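N-acetylneuraminic acid (Sialic acid) synthetase (Leptospira borgpetersenii serovar Hardjo-bovis, PDB 6NCS) probably makes sialic acids by joining an N-acylmannosamine, or its phosphate, to phosphoenolpyruvate in a manganese-binding TIM-barrel domain. Local coordinates at residues E94-K98 and K99-F103; C132-T135 and L136-A140; S192-Q195 and T196-K200. All coordinates share one frame; numbering follows the deposited sequence.

Interaction 1: residues E94-K98 and K99-F103; sequences ERSQK and KNILF
Lys99, Ser96 and Lys98 have the most surface buried where helix 86-98 ends and the chain turns back. The backbone of Lys99 is held by its N-H, which donates to Arg95 O at 3.0 Å and, more weakly, to Ser96 O. Its side chain runs alongside that of Arg95, pointing the same way, with Arg95 CD 4.0 Å from Lys99 CG. The side chain of Lys98 also runs beside that of Lys99, pointing the same way, and Lys98 NZ comes 3.7 Å from Lys99 CE. Arg95 NH1 forms a salt bridge with Asp48 OD1, and Lys99 NZ adds a long, weak ion pair to the same oxygen; Lys98 NZ lies 4.9 Å from Lys99 NZ without touching it.

Two bonds define a Schellman motif. Ile101 N reaches back to Ser96 O at 3.0 Å and 175°, almost straight, while Asn100 N donates to Gln97 O at 3.2 Å from above the carbonyl plane. Asn100, the C-prime residue, has the positive phi (58°) that this reversal needs. A water donates to Gln97 O and, in the conformer described, to Asn100 OD1, giving the Gln97 carbonyl a second partner.

Ser96 packs its OG 3.5 Å from Phe103 CB. With OG turned beside its own backbone N (chi1 -64°), the hydroxyl bonds to Leu92 O in the preceding helical turn.

Around the turn, Arg95, Ser96 and Lys99 touch helix 40-52, Ser96 and Ile101 meet Ile58 of strand 57-62, and Phe103, the second residue of strand 102-107, packs against Phe89 and Leu92 of helix 86-98.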
loop_
_atom_site.group_PDB
_atom_site.type_symbol
_atom_site.label_atom_id
_atom_site.label_comp_id
_atom_site.label_asym_id
_atom_site.label_seq_id
_atom_site.Cartn_x
_atom_site.Cartn_y
_atom_site.Cartn_z
ATOM N N GLU A 94 8.076 15.174 -31.593
ATOM C CA GLU A 94 9.461 15.118 -32.052
ATOM C C GLU A 94 10.429 15.431 -30.918
ATOM O O GLU A 94 11.442 14.739 -30.748
ATOM C CB GLU A 94 9.663 16.087 -33.217
ATOM C CG GLU A 94 11.113 16.516 -33.438
ATOM C CD GLU A 94 11.258 17.579 -34.521
ATOM O OE1 GLU A 94 11.456 17.214 -35.699
ATOM O OE2 GLU A 94 11.166 18.783 -34.193
ATOM N N ARG A 95 10.138 16.469 -30.134
ATOM C CA ARG A 95 10.991 16.788 -28.991
ATOM C C ARG A 95 10.992 15.653 -27.980
ATOM O O ARG A 95 12.033 15.337 -27.386
ATOM C CB ARG A 95 10.533 18.086 -28.322
ATOM C CG ARG A 95 11.281 18.410 -27.021
ATOM C CD ARG A 95 12.728 18.814 -27.280
ATOM N NE ARG A 95 12.780 20.040 -28.056
ATOM C CZ ARG A 95 12.742 21.261 -27.534
ATOM N NH1 ARG A 95 12.676 21.421 -26.222
ATOM N NH2 ARG A 95 12.774 22.325 -28.327
ATOM N N SER A 96 9.833 15.022 -27.775
ATOM C CA SER A 96 9.757 13.900 -26.844
ATOM C C SER A 96 10.644 12.745 -27.301
ATOM O O SER A 96 11.372 12.151 -26.498
ATOM C CB SER A 96 8.306 13.449 -26.688
ATOM O OG SER A 96 7.516 14.481 -26.107
ATOM N N GLN A 97 10.606 12.410 -28.591
ATOM C CA GLN A 97 11.459 11.333 -29.082
ATOM C C GLN A 97 12.930 11.681 -28.903
ATOM O O GLN A 97 13.737 10.822 -28.528
ATOM C CB GLN A 97 11.143 11.034 -30.547
ATOM C CG GLN A 97 9.691 10.664 -30.767
ATOM C CD GLN A 97 9.414 10.085 -32.135
ATOM O OE1 GLN A 97 8.330 10.272 -32.682
ATOM N NE2 GLN A 97 10.381 9.363 -32.685
ATOM N N LYS A 98 13.292 12.939 -29.163
ATOM C CA LYS A 98 14.677 13.380 -29.017
ATOM C C LYS A 98 15.155 13.267 -27.576
ATOM O O LYS A 98 16.329 12.967 -27.328
ATOM C CB LYS A 98 14.805 14.823 -29.514
ATOM C CG LYS A 98 16.155 15.481 -29.277
ATOM C CD LYS A 98 16.233 16.815 -30.014
ATOM C CE LYS A 98 17.348 17.697 -29.478
ATOM N NZ LYS A 98 16.880 18.626 -28.405
ATOM N N LYS A 99 14.266 13.499 -26.617
ATOM C CA LYS A 99 14.610 13.472 -25.201
ATOM C C LYS A 99 14.326 12.122 -24.548
ATOM O O LYS A 99 14.459 12.000 -23.327
ATOM C CB LYS A 99 13.865 14.588 -24.464
ATOM C CG LYS A 99 14.303 16.005 -24.861
ATOM C CD LYS A 99 15.810 16.148 -24.811
ATOM C CE LYS A 99 16.241 17.600 -24.922
ATOM N NZ LYS A 99 16.461 18.206 -23.576
ATOM N N ASN A 100 13.931 11.119 -25.339
ATOM C CA ASN A 100 13.682 9.764 -24.845
ATOM C C ASN A 100 12.612 9.740 -23.755
ATOM O O ASN A 100 12.778 9.104 -22.714
ATOM C CB ASN A 100 14.972 9.116 -24.332
ATOM C CG ASN A 100 16.017 8.969 -25.408
ATOM O OD1 ASN A 100 15.719 8.536 -26.521
ATOM N ND2 ASN A 100 17.250 9.335 -25.086
ATOM N N ILE A 101 11.506 10.440 -23.994
ATOM C CA ILE A 101 10.337 10.337 -23.135
ATOM C C ILE A 101 9.152 10.078 -24.052
ATOM O O ILE A 101 9.123 10.563 -25.188
ATOM C CB ILE A 101 10.139 11.597 -22.256
ATOM C CG1 ILE A 101 8.955 11.415 -21.298
ATOM C CG2 ILE A 101 9.975 12.851 -23.104
ATOM C CD1 ILE A 101 8.881 12.469 -20.185
ATOM N N LEU A 102 8.216 9.249 -23.607
ATOM C CA LEU A 102 7.077 8.921 -24.461
ATOM C C LEU A 102 6.087 10.087 -24.511
ATOM O O LEU A 102 5.752 10.669 -23.480
ATOM C CB LEU A 102 6.399 7.649 -23.959
ATOM C CG LEU A 102 5.216 7.102 -24.757
ATOM C CD1 LEU A 102 5.477 7.182 -26.252
ATOM C CD2 LEU A 102 4.971 5.660 -24.340
ATOM N N PHE A 103 5.633 10.445 -25.716
ATOM C CA PHE A 103 4.605 11.473 -25.897
ATOM C C PHE A 103 3.260 10.802 -26.152
ATOM O O PHE A 103 3.182 9.873 -26.956
ATOM C CB PHE A 103 4.943 12.390 -27.083
ATOM C CG PHE A 103 3.780 13.221 -27.568
ATOM C CD1 PHE A 103 3.530 14.478 -27.028
ATOM C CD2 PHE A 103 2.922 12.745 -28.558
ATOM C CE1 PHE A 103 2.463 15.242 -27.467
ATOM C CE2 PHE A 103 1.848 13.509 -28.992
ATOM C CZ PHE A 103 1.621 14.750 -28.446
HETATM O O HOH W 1 13.192 8.258 -27.865
#

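Interaction 2: residues C132-T135 and L136-A140; sequences CNIT and LLEAA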
loop_
_atom_site.group_PDB
_atom_site.type_symbol
_atom_site.label_atom_id
_atom_site.label_comp_id
_atom_site.label_asym_id
_atom_site.label_seq_id
_atom_site.Cartn_x
_atom_site.Cartn_y
_atom_site.Cartn_z
ATOM N N CYS A 132 -18.359 7.541 -19.798
ATOM C CA CYS A 132 -19.661 7.239 -20.367
ATOM C C CYS A 132 -19.811 7.811 -21.768
ATOM O O CYS A 132 -20.934 7.899 -22.275
ATOM C CB CYS A 132 -20.775 7.773 -19.466
ATOM S SG CYS A 132 -20.723 7.092 -17.801
ATOM N N ASN A 133 -18.705 8.204 -22.399
ATOM C CA ASN A 133 -18.713 8.743 -23.760
ATOM C C ASN A 133 -18.558 7.569 -24.727
ATOM O O ASN A 133 -17.465 7.248 -25.199
ATOM C CB ASN A 133 -17.594 9.768 -23.910
ATOM C CG ASN A 133 -17.681 10.578 -25.192
ATOM O OD1 ASN A 133 -18.218 10.126 -26.202
ATOM N ND2 ASN A 133 -17.135 11.792 -25.153
ATOM N N ILE A 134 -19.686 6.917 -25.022
ATOM C CA ILE A 134 -19.651 5.635 -25.729
ATOM C C ILE A 134 -19.022 5.791 -27.109
ATOM O O ILE A 134 -18.207 4.962 -27.535
ATOM C CB ILE A 134 -21.066 5.034 -25.822
ATOM C CG1 ILE A 134 -21.687 4.926 -24.430
ATOM C CG2 ILE A 134 -21.016 3.663 -26.498
ATOM C CD1 ILE A 134 -20.867 4.098 -23.464
ATOM N N THR A 135 -19.384 6.854 -27.827
ATOM C CA THR A 135 -18.820 7.075 -29.153
ATOM C C THR A 135 -17.298 7.173 -29.095
ATOM O O THR A 135 -16.592 6.571 -29.911
ATOM C CB THR A 135 -19.418 8.338 -29.772
ATOM O OG1 THR A 135 -20.825 8.151 -29.971
ATOM C CG2 THR A 135 -18.761 8.641 -31.108
ATOM N N LEU A 136 -16.770 7.924 -28.127
ATOM C CA LEU A 136 -15.323 8.095 -28.046
ATOM C C LEU A 136 -14.639 6.811 -27.586
ATOM O O LEU A 136 -13.572 6.444 -28.100
ATOM C CB LEU A 136 -14.990 9.261 -27.110
ATOM C CG LEU A 136 -13.515 9.650 -26.955
ATOM C CD1 LEU A 136 -12.965 10.132 -28.292
ATOM C CD2 LEU A 136 -13.350 10.739 -25.901
ATOM N N LEU A 137 -15.230 6.115 -26.613
ATOM C CA LEU A 137 -14.662 4.845 -26.165
ATOM C C LEU A 137 -14.614 3.833 -27.298
ATOM O O LEU A 137 -13.605 3.143 -27.487
ATOM C CB LEU A 137 -15.476 4.287 -25.001
ATOM C CG LEU A 137 -15.513 5.111 -23.726
ATOM C CD1 LEU A 137 -16.531 4.505 -22.772
ATOM C CD2 LEU A 137 -14.127 5.138 -23.094
ATOM N N GLU A 138 -15.709 3.713 -28.054
ATOM C CA GLU A 138 -15.733 2.771 -29.164
ATOM C C GLU A 138 -14.684 3.131 -30.210
ATOM O O GLU A 138 -14.067 2.245 -30.810
ATOM C CB GLU A 138 -17.134 2.726 -29.784
ATOM C CG GLU A 138 -18.131 1.916 -28.952
ATOM C CD GLU A 138 -19.539 1.930 -29.526
ATOM O OE1 GLU A 138 -19.874 2.869 -30.281
ATOM O OE2 GLU A 138 -20.315 1.001 -29.213
ATOM N N ALA A 139 -14.464 4.424 -30.443
ATOM C CA ALA A 139 -13.436 4.814 -31.406
ATOM C C ALA A 139 -12.044 4.487 -30.880
ATOM O O ALA A 139 -11.163 4.077 -31.645
ATOM C CB ALA A 139 -13.546 6.301 -31.729
ATOM N N ALA A 140 -11.823 4.679 -29.579
ATOM C CA ALA A 140 -10.544 4.309 -28.989
ATOM C C ALA A 140 -10.312 2.803 -29.070
ATOM O O ALA A 140 -9.208 2.353 -29.400
ATOM C CB ALA A 140 -10.483 4.785 -27.540
#
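Asn133 and Leu137 set the backbone frame, Leu137 N donating to Asn133 O at 2.9 Å and 171° in the first of three successive i+4 bonds, followed by Glu138 N to Ile134 O and Ala139 N to Thr135 O. Asn133 also caps this helix start with its side chain: OD1 accepts from Leu136 N at 3.3 Å, the donor standing above the amide plane. A chi1 of -169°, which sets CG opposite the backbone N, swings the amide over the beginning of the helix. There Asn133 OD1 also lies 3.5 Å from Leu136 CB, and a bond from ND2 to Asp130 OD1 helps to fix the rotation of the amide.

One residue along, Ile134 and Glu138 cross at an angle, with Ile134 CG2 3.8 Å from Glu138 CD, so a methyl group covers one side of the carboxylate. Leu137 keeps its CG 3.2 Å from Asn133 O, while its CD1 makes a looser apolar contact, 4.4 Å, with Ile134 CD1. Thr135 turns outward, and its OG1 is hydrogen-bonded to Lys290 OXT of the second subunit.

Leu136 and Leu137 both pack on Ile126 of strand 123-126, and Leu137 also meets helix 156-168. The arrangement is an asparagine N-cap opening the helix of a beta-alpha-beta unit, here the one running from strand 123-126 through helix 134-143 to strand 146-150 in the TIM barrel.

Interaction 3: residues S192-Q195 and T196-K200; sequences SAIQ and TLKSK. With FMT (formic acid), chain F.
Gln195 and Lys198 meet through bends in both chains: Gln195 folds at chi2 (-64°) and Lys198 at chi3 (92°), so that the two side chains cross with Gln195 NE2 3.9 Å from Lys198 CD. Their polar ends share a water, which accepts from Gln195 NE2 and, at 3.0 Å, from Lys198 NZ. Each end has a further acceptor: Ser223 O for the amide and Gly224 O for the ammonium, with Glu226 only a long, weak ion partner of the latter. Ile194 lies beside the lysine stem and points the same way, its CG2 4.1 Å from Lys198 CD.

Along the backbone runs a ladder of i+4 bonds, from Thr196 N to Ser192 O at 3.2 Å through to Ser199 N to Gln195 O at 2.9 Å. The ladder belongs to helix 193-200, the crossover between strands 173-178 and 205-209 in a beta-alpha-beta unit of the TIM barrel. Leu197 faces both strands, touching Leu175 and Ile205, while its CG sits 3.3 Å from Ala193 O.

Thr196 works at the dimer contact. Its CB packs 3.4 Å from Ala193 O, and its OG1 hydrogen-bonds to Gly269 O of the second subunit and to ND1 of that subunit's purification-tag residue His6. Ser192 OG, in the conformer described, likewise bonds to Leu266 O of that subunit, and Gln195 packs on the Gln195 of the other copy.

At the far end of the helix, Ser199 OG donates to O2 of a formic acid molecule, probably from the crystallisation liquor, at a separation short enough to make the geometry doubtful. The molecule's C atom lies 3.7 Å from Lys200 CA.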
loop_
_atom_site.group_PDB
_atom_site.type_symbol
_atom_site.label_atom_id
_atom_site.label_comp_id
_atom_site.label_asym_id
_atom_site.label_seq_id
_atom_site.Cartn_x
_atom_site.Cartn_y
_atom_site.Cartn_z
ATOM N N SER A 192 -7.826 1.987 -1.581
ATOM C CA SER A 192 -8.038 0.543 -1.628
ATOM C C SER A 192 -8.899 0.125 -2.815
ATOM O O SER A 192 -8.990 -1.076 -3.094
ATOM C CB SER A 192 -8.640 0.035 -0.315
ATOM O OG SER A 192 -9.891 0.626 -0.045
ATOM N N ALA A 193 -9.502 1.077 -3.540
ATOM C CA ALA A 193 -10.171 0.719 -4.792
ATOM C C ALA A 193 -9.190 0.114 -5.791
ATOM O O ALA A 193 -9.596 -0.646 -6.677
ATOM C CB ALA A 193 -10.845 1.945 -5.403
ATOM N N ILE A 194 -7.906 0.459 -5.683
ATOM C CA ILE A 194 -6.895 -0.120 -6.567
ATOM C C ILE A 194 -6.862 -1.638 -6.413
ATOM O O ILE A 194 -6.868 -2.382 -7.403
ATOM C CB ILE A 194 -5.522 0.519 -6.292
ATOM C CG1 ILE A 194 -5.544 1.993 -6.741
ATOM C CG2 ILE A 194 -4.383 -0.291 -6.983
ATOM C CD1 ILE A 194 -4.411 2.838 -6.180
ATOM N N GLN A 195 -6.853 -2.127 -5.168
ATOM C CA GLN A 195 -6.841 -3.570 -4.964
ATOM C C GLN A 195 -8.168 -4.200 -5.364
ATOM O O GLN A 195 -8.194 -5.331 -5.861
ATOM C CB GLN A 195 -6.514 -3.902 -3.507
ATOM C CG GLN A 195 -5.054 -3.853 -3.195
ATOM C CD GLN A 195 -4.263 -4.890 -3.960
ATOM O OE1 GLN A 195 -4.762 -5.982 -4.250
ATOM N NE2 GLN A 195 -3.025 -4.550 -4.303
ATOM N N THR A 196 -9.279 -3.503 -5.119
ATOM C CA THR A 196 -10.576 -3.978 -5.586
ATOM C C THR A 196 -10.557 -4.198 -7.090
ATOM O O THR A 196 -11.037 -5.222 -7.588
ATOM C CB THR A 196 -11.663 -2.975 -5.201
ATOM O OG1 THR A 196 -11.736 -2.892 -3.776
ATOM C CG2 THR A 196 -13.023 -3.398 -5.750
ATOM N N LEU A 197 -9.987 -3.244 -7.828
ATOM C CA LEU A 197 -9.899 -3.382 -9.277
ATOM C C LEU A 197 -8.916 -4.479 -9.675
ATOM O O LEU A 197 -9.175 -5.228 -10.624
ATOM C CB LEU A 197 -9.495 -2.049 -9.912
ATOM C CG LEU A 197 -10.508 -0.904 -9.815
ATOM C CD1 LEU A 197 -9.852 0.372 -10.298
ATOM C CD2 LEU A 197 -11.744 -1.222 -10.662
ATOM N N LYS A 198 -7.778 -4.584 -8.974
ATOM C CA LYS A 198 -6.805 -5.625 -9.310
ATOM C C LYS A 198 -7.370 -7.014 -9.069
ATOM O O LYS A 198 -6.992 -7.964 -9.763
ATOM C CB LYS A 198 -5.514 -5.446 -8.501
ATOM C CG LYS A 198 -4.646 -4.293 -8.979
ATOM C CD LYS A 198 -3.404 -4.113 -8.111
ATOM C CE LYS A 198 -2.222 -4.889 -8.673
ATOM N NZ LYS A 198 -0.917 -4.386 -8.149
ATOM N N SER A 199 -8.258 -7.154 -8.085
ATOM C CA SER A 199 -8.909 -8.434 -7.857
ATOM C C SER A 199 -9.984 -8.715 -8.897
ATOM O O SER A 199 -10.261 -9.880 -9.194
ATOM C CB SER A 199 -9.517 -8.474 -6.455
ATOM O OG SER A 199 -10.488 -9.500 -6.365
ATOM N N LYS A 200 -10.585 -7.672 -9.466
ATOM C CA LYS A 200 -11.703 -7.840 -10.380
ATOM C C LYS A 200 -11.253 -8.081 -11.810
ATOM O O LYS A 200 -11.926 -8.812 -12.546
ATOM C CB LYS A 200 -12.608 -6.602 -10.331
ATOM C CG LYS A 200 -13.902 -6.726 -11.111
ATOM C CD LYS A 200 -14.847 -5.577 -10.785
ATOM C CE LYS A 200 -16.232 -5.829 -11.356
ATOM N NZ LYS A 200 -17.196 -4.771 -10.948
HETATM C C FMT F . -13.698 -9.857 -7.938
HETATM O O1 FMT F . -14.645 -9.081 -8.062
HETATM O O2 FMT F . -12.806 -9.732 -7.098
HETATM O O HOH W 2 -1.334 -5.877 -5.629
#

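Overall arrangement
From the N terminus, the three contacts follow in series, none nesting in or crossing another, and each closes only a local turn. Interaction 1 turns the chain from helix 86-98 into strand 102-107; interaction 2 starts helix 134-143 after strand 123-126; interaction 3 lies along helix 193-200, between strands 173-178 and 205-209. They do not touch: nearest atoms are about 15 Å apart for interactions 1 and 2 and about 14 Å for 2 and 3. Interactions 1 and 3 lie on opposite sides of the chain's centre, their own centres 32 Å apart. Interactions 2 and 3 both meet the second subunit, so two of the barrel's helices take part in the dimer contact.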